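PDB 2QF7: pyruvate carboxylase protein from Rhizobium etli, which is a large multidomain biotin-dependent carboxylase of four chains in its assembly, with an ATP-grasp biotin carboxylase part, an HMGL-like TIM barrel and a biotin-carrying domain. Local coordinates for residues 579-583 against 621-625; 585-589 against 811-815. All coordinates share one frame; numbering follows the deposited sequence.

Contact 1: 579-583 against 621-625; sequences AGTYS and GAPNL
S583 OG donates to N624 OD1 at 2.6 Å, the shortest polar bond of the contact, reaching the oxygen from above the amide plane instead of along a lone pair. N624 ND2 answers with a bond to the carbonyl oxygen of the same serine, 3.0 Å from ND2 to S583 O; the N-H points nearly straight at its acceptor (163°), which lies close to the plane of the amide. With OG swung opposite the backbone N (chi1 -171°), the hydroxyl extends beside the carbonyl carbon, and both oxygens of S583 are presented to one amide. N624 ND2 is bonded a second time, to K526 O, so both ends of the amide are engaged and its rotation is fixed. The setting is the outer layer of a TIM barrel: helix 572-585 runs between the first and second barrel strands, after helix 557-566, and leads toward strand 591-596, while 621-625 is the link from the end of helix 611-621 into strand 626-632, bent by a type I turn from A622 to L625. At G621, just before the turn, the backbones come close, with G580 CA and G621 CA 4.6 Å apart. Here G580 CA makes a C-H...O contact of 3.4 Å with G621 O, and S583 CB lies against the same oxygen. Apolar contacts are looser: A579 CB faces A622 CB at 4.3 Å, and a methyl of L625, CD1, meets Y582 at CB, 4.2 Å away. The ring of Y582 leads away from the link, and its OH bonds D555 and W825. R619 NH2 bonds the carbonyl oxygens of A622 and L625, bridging the two ends of the turn.

Contact 2: 585-589 against 811-815; sequences ALPNL and PGLDP
N588 makes the direct polar link between the two loops: its ND2 donates to G812 O at 3.0 Å with an angle of 157° at the hydrogen, and the acceptor lies near the plane of the amide. The side chain leaves with CG opposite its own carbonyl carbon (chi1 -75°), which carries the amide across to the glycine carbonyl. G812 itself has positive phi, 71°, and its N is held by D810. Two waters add bridges between the backbones. One donates to A585 O and accepts from D814 N, 2.9 Å from its oxygen to each; the other accepts from N588 N and gives a weak bond to G812 O. In the TIM barrel, 585-589 is folded into a type I turn from L586 to L589 and enters strand 591-596 from its N-terminal end, while the loop 811-815 connects helix 797-804 to helix 815-829, with D814 at the N-cap of the latter. The apolar share of the contact centres on L813, whose two methyls both reach L589. CD1 meets L589 CD2 at 4.1 Å, the two leucine side chains crossing at about a right angle. CD2 also touches N588 CB at 4.0 Å and packs on L586 CD2 at 4.3 Å. L553 of barrel strand 552-555 touches both L589 and L813, and W817 covers L586.

Overall arrangement
Contacts 1 and 2 lie on the same TIM barrel, their centres 12 Å apart, and they share helix 572-585: contact 1 uses its last turns, contact 2 its final residue and the loop that follows it toward strand 591-596. Their segments alternate along the chain, 579-583, 585-589, 621-625 and then 811-815. The two contacts also touch, through Y582 CD2 against L589 CD1 and through L625 CD2 against the carbonyl oxygens of P587 and L589. Contact 1 joins this helix to the link entering the third strand, 626-632; contact 2 joins its exit to the segment starting helix 815-829, after the eighth strand, so early and late parts of the barrel meet here.

Contact 1: 579-583 against 621-625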
loop_
_atom_site.group_PDB
_atom_site.type_symbol
_atom_site.label_atom_id
_atom_site.label_comp_id
_atom_site.label_asym_id
_atom_site.label_seq_id
_atom_site.Cartn_x
_atom_site.Cartn_y
_atom_site.Cartn_z
ATOM N N ALA A 579 25.493 -22.637 26.291
ATOM C CA ALA A 579 25.732 -23.622 27.367
ATOM C C ALA A 579 27.063 -24.415 27.224
ATOM O O ALA A 579 27.730 -24.667 28.228
ATOM C CB ALA A 579 24.539 -24.600 27.541
ATOM N N GLY A 580 27.394 -24.817 25.986
ATOM C CA GLY A 580 28.688 -25.442 25.635
ATOM C C GLY A 580 29.871 -24.625 26.096
ATOM O O GLY A 580 30.880 -25.171 26.558
ATOM N N THR A 581 29.764 -23.291 25.948
ATOM C CA THR A 581 30.825 -22.378 26.293
ATOM C C THR A 581 31.064 -22.395 27.792
ATOM O O THR A 581 32.224 -22.513 28.240
ATOM C CB THR A 581 30.580 -20.950 25.730
ATOM O OG1 THR A 581 30.407 -21.044 24.303
ATOM C CG2 THR A 581 31.819 -20.072 25.987
ATOM N N TYR A 582 29.985 -22.311 28.560
ATOM C CA TYR A 582 30.070 -22.459 30.011
ATOM C C TYR A 582 30.707 -23.790 30.397
ATOM O O TYR A 582 31.600 -23.835 31.224
ATOM C CB TYR A 582 28.670 -22.430 30.626
ATOM C CG TYR A 582 28.123 -21.052 30.919
ATOM C CD1 TYR A 582 27.270 -20.409 30.014
ATOM C CD2 TYR A 582 28.378 -20.439 32.145
ATOM C CE1 TYR A 582 26.717 -19.138 30.321
ATOM C CE2 TYR A 582 27.852 -19.193 32.440
ATOM C CZ TYR A 582 27.027 -18.562 31.540
ATOM O OH TYR A 582 26.526 -17.345 31.912
ATOM N N SER A 583 30.250 -24.878 29.768
ATOM C CA SER A 583 30.750 -26.237 30.050
ATOM C C SER A 583 32.284 -26.308 29.880
ATOM O O SER A 583 32.975 -26.883 30.716
ATOM C CB SER A 583 30.050 -27.250 29.121
ATOM O OG SER A 583 30.352 -28.587 29.497
ATOM N N GLY A 621 24.186 -29.448 26.408
ATOM C CA GLY A 621 25.319 -28.543 26.193
ATOM C C GLY A 621 26.235 -28.423 27.396
ATOM O O GLY A 621 27.412 -28.120 27.263
ATOM N N ALA A 622 25.701 -28.658 28.587
ATOM C CA ALA A 622 26.497 -28.512 29.797
ATOM C C ALA A 622 26.387 -29.755 30.722
ATOM O O ALA A 622 25.882 -29.669 31.829
ATOM C CB ALA A 622 26.090 -27.191 30.537
ATOM N N PRO A 623 26.889 -30.927 30.260
ATOM C CA PRO A 623 26.695 -32.224 30.957
ATOM C C PRO A 623 27.540 -32.339 32.246
ATOM O O PRO A 623 27.362 -33.295 33.025
ATOM C CB PRO A 623 27.165 -33.246 29.905
ATOM C CG PRO A 623 28.268 -32.495 29.154
ATOM C CD PRO A 623 27.661 -31.098 29.013
ATOM N N ASN A 624 28.394 -31.344 32.497
ATOM C CA ASN A 624 29.278 -31.353 33.676
ATOM C C ASN A 624 28.841 -30.458 34.826
ATOM O O ASN A 624 29.430 -30.502 35.906
ATOM C CB ASN A 624 30.763 -31.013 33.288
ATOM C CG ASN A 624 30.905 -29.670 32.548
ATOM O OD1 ASN A 624 29.938 -29.132 31.981
ATOM N ND2 ASN A 624 32.119 -29.144 32.523
ATOM N N LEU A 625 27.842 -29.617 34.601
ATOM C CA LEU A 625 27.413 -28.666 35.615
ATOM C C LEU A 625 25.999 -28.984 36.127
ATOM O O LEU A 625 25.157 -29.461 35.358
ATOM C CB LEU A 625 27.405 -27.207 35.082
ATOM C CG LEU A 625 28.701 -26.675 34.430
ATOM C CD1 LEU A 625 28.496 -25.225 33.794
ATOM C CD2 LEU A 625 29.820 -26.654 35.459
#

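Contact 2: 585-589 against 811-815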
loop_
_atom_site.group_PDB
_atom_site.type_symbol
_atom_site.label_atom_id
_atom_site.label_comp_id
_atom_site.label_asym_id
_atom_site.label_seq_id
_atom_site.Cartn_x
_atom_site.Cartn_y
_atom_site.Cartn_z
ATOM N N ALA A 585 34.478 -23.580 29.413
ATOM C CA ALA A 585 35.281 -22.445 29.849
ATOM C C ALA A 585 35.251 -22.257 31.354
ATOM O O ALA A 585 36.247 -21.792 31.931
ATOM C CB ALA A 585 34.810 -21.105 29.138
ATOM N N LEU A 586 34.104 -22.582 31.987
ATOM C CA LEU A 586 33.899 -22.401 33.442
ATOM C C LEU A 586 33.474 -23.694 34.090
ATOM O O LEU A 586 32.411 -23.754 34.757
ATOM C CB LEU A 586 32.834 -21.301 33.737
ATOM C CG LEU A 586 33.138 -19.947 33.080
ATOM C CD1 LEU A 586 31.947 -18.942 33.278
ATOM C CD2 LEU A 586 34.469 -19.379 33.659
ATOM N N PRO A 587 34.311 -24.752 33.930
ATOM C CA PRO A 587 33.887 -26.046 34.395
ATOM C C PRO A 587 33.830 -26.181 35.927
ATOM O O PRO A 587 33.234 -27.133 36.413
ATOM C CB PRO A 587 34.935 -27.009 33.799
ATOM C CG PRO A 587 36.187 -26.221 33.712
ATOM C CD PRO A 587 35.658 -24.786 33.319
ATOM N N ASN A 588 34.366 -25.200 36.667
ATOM C CA ASN A 588 34.306 -25.224 38.123
ATOM C C ASN A 588 33.058 -24.621 38.736
ATOM O O ASN A 588 32.955 -24.550 39.971
ATOM C CB ASN A 588 35.510 -24.466 38.713
ATOM C CG ASN A 588 36.797 -25.260 38.621
ATOM O OD1 ASN A 588 36.777 -26.491 38.470
ATOM N ND2 ASN A 588 37.940 -24.547 38.684
ATOM N N LEU A 589 32.126 -24.133 37.915
ATOM C CA LEU A 589 30.870 -23.555 38.476
ATOM C C LEU A 589 30.061 -24.607 39.251
ATOM O O LEU A 589 30.020 -25.772 38.829
ATOM C CB LEU A 589 29.969 -22.995 37.379
ATOM C CG LEU A 589 30.386 -21.652 36.782
ATOM C CD1 LEU A 589 29.526 -21.423 35.495
ATOM C CD2 LEU A 589 30.176 -20.518 37.771
ATOM N N PRO A 811 37.584 -18.742 43.853
ATOM C CA PRO A 811 36.748 -19.804 43.254
ATOM C C PRO A 811 37.365 -20.502 42.026
ATOM O O PRO A 811 36.808 -21.492 41.565
ATOM C CB PRO A 811 35.472 -19.055 42.829
ATOM C CG PRO A 811 35.943 -17.618 42.575
ATOM C CD PRO A 811 37.045 -17.383 43.580
ATOM N N GLY A 812 38.484 -20.016 41.504
ATOM C CA GLY A 812 39.124 -20.716 40.384
ATOM C C GLY A 812 38.340 -20.588 39.077
ATOM O O GLY A 812 38.176 -21.559 38.312
ATOM N N LEU A 813 37.807 -19.402 38.824
ATOM C CA LEU A 813 37.095 -19.149 37.574
ATOM C C LEU A 813 37.889 -18.116 36.800
ATOM O O LEU A 813 38.330 -17.120 37.396
ATOM C CB LEU A 813 35.666 -18.651 37.859
ATOM C CG LEU A 813 34.832 -19.618 38.687
ATOM C CD1 LEU A 813 33.600 -18.882 39.332
ATOM C CD2 LEU A 813 34.324 -20.723 37.788
ATOM N N ASP A 814 38.153 -18.400 35.525
ATOM C CA ASP A 814 38.938 -17.511 34.632
ATOM C C ASP A 814 38.137 -16.216 34.298
ATOM O O ASP A 814 37.138 -16.270 33.572
ATOM C CB ASP A 814 39.309 -18.295 33.345
ATOM C CG ASP A 814 40.336 -17.559 32.462
ATOM O OD1 ASP A 814 40.504 -16.352 32.612
ATOM O OD2 ASP A 814 41.012 -18.204 31.664
ATOM N N PRO A 815 38.588 -15.046 34.812
ATOM C CA PRO A 815 37.992 -13.737 34.539
ATOM C C PRO A 815 37.864 -13.406 33.053
ATOM O O PRO A 815 36.908 -12.759 32.680
ATOM C CB PRO A 815 39.062 -12.756 35.103
ATOM C CG PRO A 815 39.698 -13.510 36.177
ATOM C CD PRO A 815 39.784 -14.914 35.673
HETATM O O HOH W 1 37.483 -20.978 34.448
HETATM O O HOH W 2 36.464 -23.110 35.875
#